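ABC-type transport system, sugar-family extracellular solute-binding protein (Peptoclostridium difficile 630, PDB 6HNI) binds tyrosine as the extracellular lipoprotein component of an ABC-type transport system, probably delivering it for uptake, and has adhesive properties. Local coordinates at residues A[204-209]-A[234-239]; A[149-154]-A[249-254]. The protein carries 1 engineered substitution. All blocks are in the same frame, centred on the assembly; numbering follows the deposited sequence. Where two conformers were deposited one is given.

Contact 1 joins two connections of the parallel sheet 186-192, 157-163, 211-214, 238-240. Contact 2 lies beside it, at the mixed sheet that holds strand 252-255, and the two centres are 12 Å apart. Contact 1 packs the turn after helix 198-205 against the approach to strand 238-240. Contact 2 packs the end of helix 148-151 against the start of strand 252-255. They meet where 234-239 runs beside 249-254. There V238 O lies 2.9 Å from L251 N, a probable hydrogen bond, and P237 CB packs on L251 CD2 at 4.0 Å. In contact 2 the side chain of A252 is about 14 Å from the bound tyrosine, too far to touch it.

Contact 1. Residues A[204-209]-A[234-239]; sequences SLVGKI and NKIPVI
In the alternating helix-strand layout of this substrate-binding protein, two connections into neighbouring parallel strands pack together here. One is the turn from helix 198-205 to strand 211-214, where V206 and I209 touch the other segment. The second is the link from helix 224-233 to strand 238-240, where N234 and I236 answer them. V206 stands against the flat amide of N234, and the two side chains cross at about a right angle. Its two methyls divide the amide between them: CG1 is 3.5 Å from N234 OD1, while CG2 is 3.7 Å from N234 ND2. This is van der Waals packing. The amide nitrogen of N234 is hydrogen-bonded to I230 O in the preceding helix, which helps to fix the amide.

The Schellman motif at K235 ends helix 224-233 and turns the chain toward I236. In the conformer given, I236 lies between V206 and I209. Its two branches part. The long branch ends with CD1 4.0 Å from V206 CG2. The short branch puts CG2 4.0 Å from I209 CD1. I209 has CG1 set between its backbone N and carbonyl carbon (chi1 69°), and the extended chain beyond carries CD1 across to I236. I209 also touches V188 of strand 186-192. The turn is held by K208 N bonding to L205 O at 2.9 Å.

The contact grades from a partly exposed polar edge at N234 to a buried aliphatic end at I209. Its cohesion is therefore mainly hydrophobic, with the amide held by its own helix.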
ATOM      1  N   SER A 204       3.633   2.669  23.705  1.00 14.26           N
ATOM      2  CA  SER A 204       2.530   2.218  24.542  1.00 14.64           C
ATOM      3  C   SER A 204       2.165   0.746  24.330  1.00 17.16           C
ATOM      4  O   SER A 204       1.538   0.106  25.219  1.00 21.70           O
ATOM      5  CB  SER A 204       1.280   3.091  24.289  1.00 19.44           C
ATOM      6  OG  SER A 204       0.569   2.735  23.118  1.00 21.25           O
ATOM      7  N   LEU A 205       2.491   0.224  23.152  1.00 16.84           N
ATOM      8  CA  LEU A 205       2.272  -1.199  22.827  1.00 18.53           C
ATOM      9  C   LEU A 205       3.339  -2.123  23.435  1.00 23.91           C
ATOM     10  O   LEU A 205       3.076  -3.314  23.626  1.00 21.87           O
ATOM     11  CB  LEU A 205       2.155  -1.380  21.332  1.00 18.12           C
ATOM     12  CG  LEU A 205       0.903  -0.792  20.710  1.00 17.99           C
ATOM     13  CD1 LEU A 205       1.007  -0.850  19.174  1.00 19.83           C
ATOM     14  CD2 LEU A 205      -0.321  -1.530  21.178  1.00 20.67           C
ATOM     15  N   VAL A 206       4.515  -1.581  23.781  1.00 29.15           N
ATOM     16  CA  VAL A 206       5.541  -2.329  24.555  1.00 26.76           C
ATOM     17  C   VAL A 206       5.034  -2.841  25.904  1.00 26.11           C
ATOM     18  O   VAL A 206       4.511  -2.097  26.737  1.00 34.11           O
ATOM     19  CB  VAL A 206       6.815  -1.463  24.810  1.00 27.01           C
ATOM     20  CG1 VAL A 206       7.844  -2.168  25.704  1.00 32.03           C
ATOM     21  CG2 VAL A 206       7.465  -1.066  23.497  1.00 24.39           C
ATOM     22  N   GLY A 207       5.280  -4.110  26.153  1.00 26.54           N
ATOM     23  CA  GLY A 207       4.844  -4.754  27.343  1.00 29.89           C
ATOM     24  C   GLY A 207       3.495  -5.329  27.134  1.00 25.51           C
ATOM     25  O   GLY A 207       3.093  -6.126  27.962  1.00 33.73           O
ATOM     26  N   LYS A 208       2.770  -4.950  26.057  1.00 21.89           N
ATOM     27  CA  LYS A 208       1.410  -5.409  25.894  1.00 20.29           C
ATOM     28  C   LYS A 208       1.199  -6.402  24.756  1.00 15.67           C
ATOM     29  O   LYS A 208       0.128  -6.985  24.667  1.00 19.96           O
ATOM     30  CB  LYS A 208       0.473  -4.245  25.677  1.00 24.72           C
ATOM     31  CG  LYS A 208       0.375  -3.281  26.845  1.00 29.56           C
ATOM     32  CD  LYS A 208      -0.581  -2.162  26.509  1.00 37.89           C
ATOM     33  CE  LYS A 208      -2.032  -2.629  26.385  1.00 43.67           C
ATOM     34  NZ  LYS A 208      -2.863  -1.618  25.679  1.00 52.57           N
ATOM     35  N   ILE A 209       2.187  -6.551  23.870  1.00 15.69           N
ATOM     36  CA  ILE A 209       2.057  -7.381  22.652  1.00 16.29           C
ATOM     37  C   ILE A 209       3.264  -8.287  22.473  1.00 16.97           C
ATOM     38  O   ILE A 209       4.369  -8.005  23.005  1.00 18.31           O
ATOM     39  CB  ILE A 209       1.864  -6.508  21.367  1.00 15.58           C
ATOM     40  CG1 ILE A 209       3.148  -5.718  21.005  1.00 14.58           C
ATOM     41  CG2 ILE A 209       0.646  -5.640  21.564  1.00 14.82           C
ATOM     42  CD1 ILE A 209       3.051  -4.881  19.714  1.00 14.53           C
ATOM     43  N   ASN A 234      13.011  -3.187  21.909  1.00 17.37           N
ATOM     44  CA  ASN A 234      12.100  -3.921  22.784  1.00 16.22           C
ATOM     45  C   ASN A 234      11.879  -5.392  22.412  1.00 15.26           C
ATOM     46  O   ASN A 234      11.060  -6.080  23.012  1.00 18.65           O
ATOM     47  CB  ASN A 234      10.816  -3.102  22.968  1.00 19.64           C
ATOM     48  CG  ASN A 234      11.071  -1.855  23.818  1.00 18.22           C
ATOM     49  OD1 ASN A 234      11.288  -1.981  25.014  1.00 20.08           O
ATOM     50  ND2 ASN A 234      11.142  -0.678  23.208  1.00 17.51           N
ATOM     51  N   LYS A 235      12.631  -5.873  21.393  1.00 18.52           N
ATOM     52  CA  LYS A 235      12.618  -7.281  20.962  1.00 18.61           C
ATOM     53  C   LYS A 235      11.234  -7.741  20.475  1.00 17.40           C
ATOM     54  O   LYS A 235      10.877  -8.897  20.614  1.00 20.25           O
ATOM     55  CB  LYS A 235      13.170  -8.226  22.064  1.00 20.56           C
ATOM     56  CG  LYS A 235      14.525  -7.833  22.594  1.00 25.32           C
ATOM     57  CD  LYS A 235      15.642  -7.885  21.580  1.00 32.46           C
ATOM     58  CE  LYS A 235      16.884  -7.260  22.205  1.00 39.79           C
ATOM     59  NZ  LYS A 235      18.109  -7.975  21.783  1.00 49.74           N
ATOM     60  N   ILE A 236      10.478  -6.814  19.872  1.00 15.35           N
ATOM     61  CA  ILE A 236       9.153  -7.099  19.295  0.50 14.84           C
ATOM     62  C   ILE A 236       9.325  -7.327  17.792  1.00 15.13           C
ATOM     63  O   ILE A 236       9.732  -6.390  17.095  1.00 16.20           O
ATOM     64  CB  ILE A 236       8.146  -5.933  19.523  0.50 15.50           C
ATOM     65  CG1 ILE A 236       7.968  -5.612  21.033  0.50 16.09           C
ATOM     66  CG2 ILE A 236       6.762  -6.251  18.938  0.50 17.73           C
ATOM     67  CD1 ILE A 236       7.149  -4.354  21.286  0.50 17.35           C
ATOM     68  N   PRO A 237       9.014  -8.559  17.305  1.00 13.78           N
ATOM     69  CA  PRO A 237       9.001  -8.775  15.821  1.00 14.51           C
ATOM     70  C   PRO A 237       7.872  -7.983  15.195  1.00 14.51           C
ATOM     71  O   PRO A 237       6.746  -7.924  15.707  1.00 15.42           O
ATOM     72  CB  PRO A 237       8.780 -10.277  15.679  1.00 15.91           C
ATOM     73  CG  PRO A 237       8.851 -10.869  17.056  1.00 18.87           C
ATOM     74  CD  PRO A 237       8.683  -9.788  18.059  1.00 15.15           C
ATOM     75  N   VAL A 238       8.193  -7.367  14.067  1.00 14.21           N
ATOM     76  CA  VAL A 238       7.208  -6.641  13.271  1.00 12.69           C
ATOM     77  C   VAL A 238       6.996  -7.332  11.880  1.00 11.12           C
ATOM     78  O   VAL A 238       7.954  -7.472  11.130  1.00 13.34           O
ATOM     79  CB  VAL A 238       7.684  -5.199  13.040  1.00 13.73           C
ATOM     80  CG1 VAL A 238       6.659  -4.439  12.266  1.00 14.75           C
ATOM     81  CG2 VAL A 238       7.953  -4.497  14.380  1.00 14.32           C
ATOM     82  N   ILE A 239       5.786  -7.786  11.685  1.00 12.45           N
ATOM     83  CA  ILE A 239       5.376  -8.377  10.382  1.00 12.59           C
ATOM     84  C   ILE A 239       4.618  -7.293   9.676  1.00 12.23           C
ATOM     85  O   ILE A 239       3.606  -6.793  10.127  1.00 14.66           O
ATOM     86  CB  ILE A 239       4.485  -9.604  10.605  1.00 13.91           C
ATOM     87  CG1 ILE A 239       5.204 -10.700  11.389  1.00 16.62           C
ATOM     88  CG2 ILE A 239       3.975 -10.118   9.274  1.00 13.78           C
ATOM     89  CD1 ILE A 239       6.548 -11.104  10.892  1.00 21.09           C
TER

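Contact 2. Residues A[149-154]-A[249-254]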
ATOM      1  N   LYS A 149       4.380 -18.661  12.554  1.00 20.99           N
ATOM      2  CA  LYS A 149       4.895 -20.024  12.779  1.00 24.97           C
ATOM      3  C   LYS A 149       6.409 -20.065  12.700  1.00 24.07           C
ATOM      4  O   LYS A 149       7.056 -20.911  13.320  1.00 26.86           O
ATOM      5  CB  LYS A 149       4.387 -20.997  11.717  1.00 28.81           C
ATOM      6  CG  LYS A 149       2.911 -21.260  11.733  1.00 34.53           C
ATOM      7  CD  LYS A 149       2.551 -22.403  10.811  1.00 38.84           C
ATOM      8  CE  LYS A 149       3.283 -23.694  11.151  1.00 44.33           C
ATOM      9  NZ  LYS A 149       2.550 -24.869  10.592  1.00 44.84           N
ATOM     10  N   ILE A 150       6.962 -19.146  11.919  1.00 23.15           N
ATOM     11  CA  ILE A 150       8.384 -19.161  11.636  1.00 20.93           C
ATOM     12  C   ILE A 150       9.093 -18.318  12.685  1.00 25.11           C
ATOM     13  O   ILE A 150      10.062 -18.809  13.280  1.00 31.49           O
ATOM     14  CB  ILE A 150       8.684 -18.583  10.250  1.00 23.27           C
ATOM     15  CG1 ILE A 150       7.977 -19.429   9.185  1.00 24.99           C
ATOM     16  CG2 ILE A 150      10.206 -18.512  10.045  1.00 28.73           C
ATOM     17  CD1 ILE A 150       8.120 -18.895   7.778  1.00 27.20           C
ATOM     18  N   PHE A 151       8.630 -17.076  12.902  1.00 21.54           N
ATOM     19  CA  PHE A 151       9.371 -16.084  13.680  1.00 23.08           C
ATOM     20  C   PHE A 151       8.891 -15.870  15.106  1.00 22.23           C
ATOM     21  O   PHE A 151       9.667 -15.353  15.897  1.00 30.73           O
ATOM     22  CB  PHE A 151       9.402 -14.745  12.958  1.00 21.12           C
ATOM     23  CG  PHE A 151      10.084 -14.823  11.653  1.00 19.64           C
ATOM     24  CD1 PHE A 151      11.449 -15.080  11.584  1.00 22.43           C
ATOM     25  CD2 PHE A 151       9.354 -14.727  10.510  1.00 18.57           C
ATOM     26  CE1 PHE A 151      12.089 -15.184  10.361  1.00 23.41           C
ATOM     27  CE2 PHE A 151       9.981 -14.841   9.268  1.00 14.67           C
ATOM     28  CZ  PHE A 151      11.338 -15.060   9.211  1.00 22.42           C
ATOM     29  N   ALA A 152       7.645 -16.230  15.424  1.00 22.05           N
ATOM     30  CA  ALA A 152       7.094 -16.058  16.792  1.00 21.62           C
ATOM     31  C   ALA A 152       6.016 -17.096  17.090  1.00 21.34           C
ATOM     32  O   ALA A 152       4.843 -16.749  17.281  1.00 19.13           O
ATOM     33  CB  ALA A 152       6.541 -14.646  16.975  1.00 23.53           C
ATOM     34  N   PRO A 153       6.402 -18.383  17.140  1.00 22.79           N
ATOM     35  CA  PRO A 153       5.396 -19.441  17.118  1.00 26.40           C
ATOM     36  C   PRO A 153       4.505 -19.541  18.370  1.00 25.41           C
ATOM     37  O   PRO A 153       3.439 -20.155  18.324  1.00 28.18           O
ATOM     38  CB  PRO A 153       6.237 -20.713  16.924  1.00 30.42           C
ATOM     39  CG  PRO A 153       7.604 -20.347  17.402  1.00 30.41           C
ATOM     40  CD  PRO A 153       7.771 -18.916  17.027  1.00 26.09           C
ATOM     41  N   LYS A 154       4.947 -18.937  19.460  1.00 25.06           N
ATOM     42  CA  LYS A 154       4.186 -18.903  20.709  1.00 24.84           C
ATOM     43  C   LYS A 154       3.418 -17.605  20.929  1.00 23.37           C
ATOM     44  O   LYS A 154       2.762 -17.457  21.949  1.00 23.31           O
ATOM     45  CB  LYS A 154       5.092 -19.173  21.950  1.00 29.89           C
ATOM     46  CG  LYS A 154       5.919 -20.464  21.884  1.00 34.75           C
ATOM     47  CD  LYS A 154       5.050 -21.676  21.568  1.00 40.09           C
ATOM     48  CE  LYS A 154       5.788 -22.978  21.850  1.00 48.80           C
ATOM     49  NZ  LYS A 154       4.862 -24.144  21.898  1.00 58.93           N
ATOM     50  N   GLY A 249      12.886  -1.500   7.963  1.00 15.23           N
ATOM     51  CA  GLY A 249      13.178  -2.023   9.258  1.00 14.43           C
ATOM     52  C   GLY A 249      12.151  -2.904   9.947  1.00 15.18           C
ATOM     53  O   GLY A 249      12.378  -3.295  11.072  1.00 17.14           O
ATOM     54  N   ALA A 250      11.043  -3.252   9.321  1.00 13.21           N
ATOM     55  CA  ALA A 250      10.228  -4.370   9.798  1.00 12.74           C
ATOM     56  C   ALA A 250      11.018  -5.685   9.621  1.00 12.94           C
ATOM     57  O   ALA A 250      11.936  -5.777   8.816  1.00 15.80           O
ATOM     58  CB  ALA A 250       8.891  -4.442   9.052  1.00 14.00           C
ATOM     59  N   LEU A 251      10.585  -6.745  10.305  1.00 12.71           N
ATOM     60  CA  LEU A 251      11.275  -8.011  10.194  1.00 13.62           C
ATOM     61  C   LEU A 251      10.975  -8.770   8.905  1.00 13.98           C
ATOM     62  O   LEU A 251      11.905  -9.260   8.251  1.00 14.00           O
ATOM     63  CB  LEU A 251      10.958  -8.936  11.369  1.00 13.99           C
ATOM     64  CG  LEU A 251      11.514 -10.342  11.344  1.00 14.80           C
ATOM     65  CD1 LEU A 251      13.022 -10.304  11.309  1.00 16.15           C
ATOM     66  CD2 LEU A 251      11.009 -11.154  12.539  1.00 14.81           C
ATOM     67  N   ALA A 252       9.694  -8.911   8.584  1.00 12.62           N
ATOM     68  CA  ALA A 252       9.312  -9.814   7.488  1.00 13.68           C
ATOM     69  C   ALA A 252       7.959  -9.513   6.921  1.00 11.97           C
ATOM     70  O   ALA A 252       7.121  -8.867   7.565  1.00 11.95           O
ATOM     71  CB  ALA A 252       9.339 -11.250   7.946  1.00 15.20           C
ATOM     72  N   CYS A 253       7.740  -9.992   5.686  1.00 12.60           N
ATOM     73  CA  CYS A 253       6.450  -9.920   5.015  1.00 12.54           C
ATOM     74  C   CYS A 253       6.285 -11.092   4.057  1.00 13.42           C
ATOM     75  O   CYS A 253       7.266 -11.758   3.711  1.00 13.53           O
ATOM     76  CB  CYS A 253       6.341  -8.612   4.246  1.00 11.71           C
ATOM     77  SG  CYS A 253       7.356  -8.592   2.744  1.00 16.43           S
ATOM     78  N   GLN A 254       5.039 -11.318   3.640  1.00 11.52           N
ATOM     79  CA  GLN A 254       4.737 -12.234   2.560  1.00 11.84           C
ATOM     80  C   GLN A 254       3.710 -11.462   1.719  1.00 12.48           C
ATOM     81  O   GLN A 254       2.490 -11.530   1.945  1.00 14.71           O
ATOM     82  CB  GLN A 254       4.165 -13.564   3.065  1.00 12.63           C
ATOM     83  CG  GLN A 254       3.895 -14.548   1.946  1.00 14.15           C
ATOM     84  CD  GLN A 254       3.502 -15.913   2.445  1.00 15.65           C
ATOM     85  OE1 GLN A 254       2.992 -16.085   3.607  1.00 21.06           O
ATOM     86  NE2 GLN A 254       3.740 -16.873   1.643  1.00 17.51           N
TER
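The F151 ring is met obliquely by L251 and A252. L251 reaches the base of the ring with one methyl. Its CD2 lies 3.9 Å from F151 CG and 4.0 Å from F151 CB. A252 meets the far part instead, with CB 3.9 Å from F151 CE2. The two touches are thus spread along the length of the phenylalanine side chain.

F151 has CG anti to its carbonyl carbon (chi1 -62°), which sends the ring out from the last turn of helix 148-151. In L251 an extended chi1 of 175° carries CG out from the backbone, and CD2 makes the touch. On one ring face I150 CG2 sits 3.6 Å above the plane, over the centre. The helix itself therefore packs against its own phenylalanine.

L251 precedes strand 252-255 and A252 begins it. This strand pairs with strand 290-294, and its start also bonds to strand 238-240. V293 of strand 290-294 touches F151 and A252. L298 of helix 295-300 touches both F151 and L251. The contact thus joins the end of a short helix to strand 252-255, beside strand 290-294 and helix 295-300, across 94 residues of chain.

All three touching residues are buried, and the groups that meet are methyls, a methylene and ring carbons. The contact rests on dispersion and on burial of apolar surface, so its fit depends on shape complementarity and not on directed bonds.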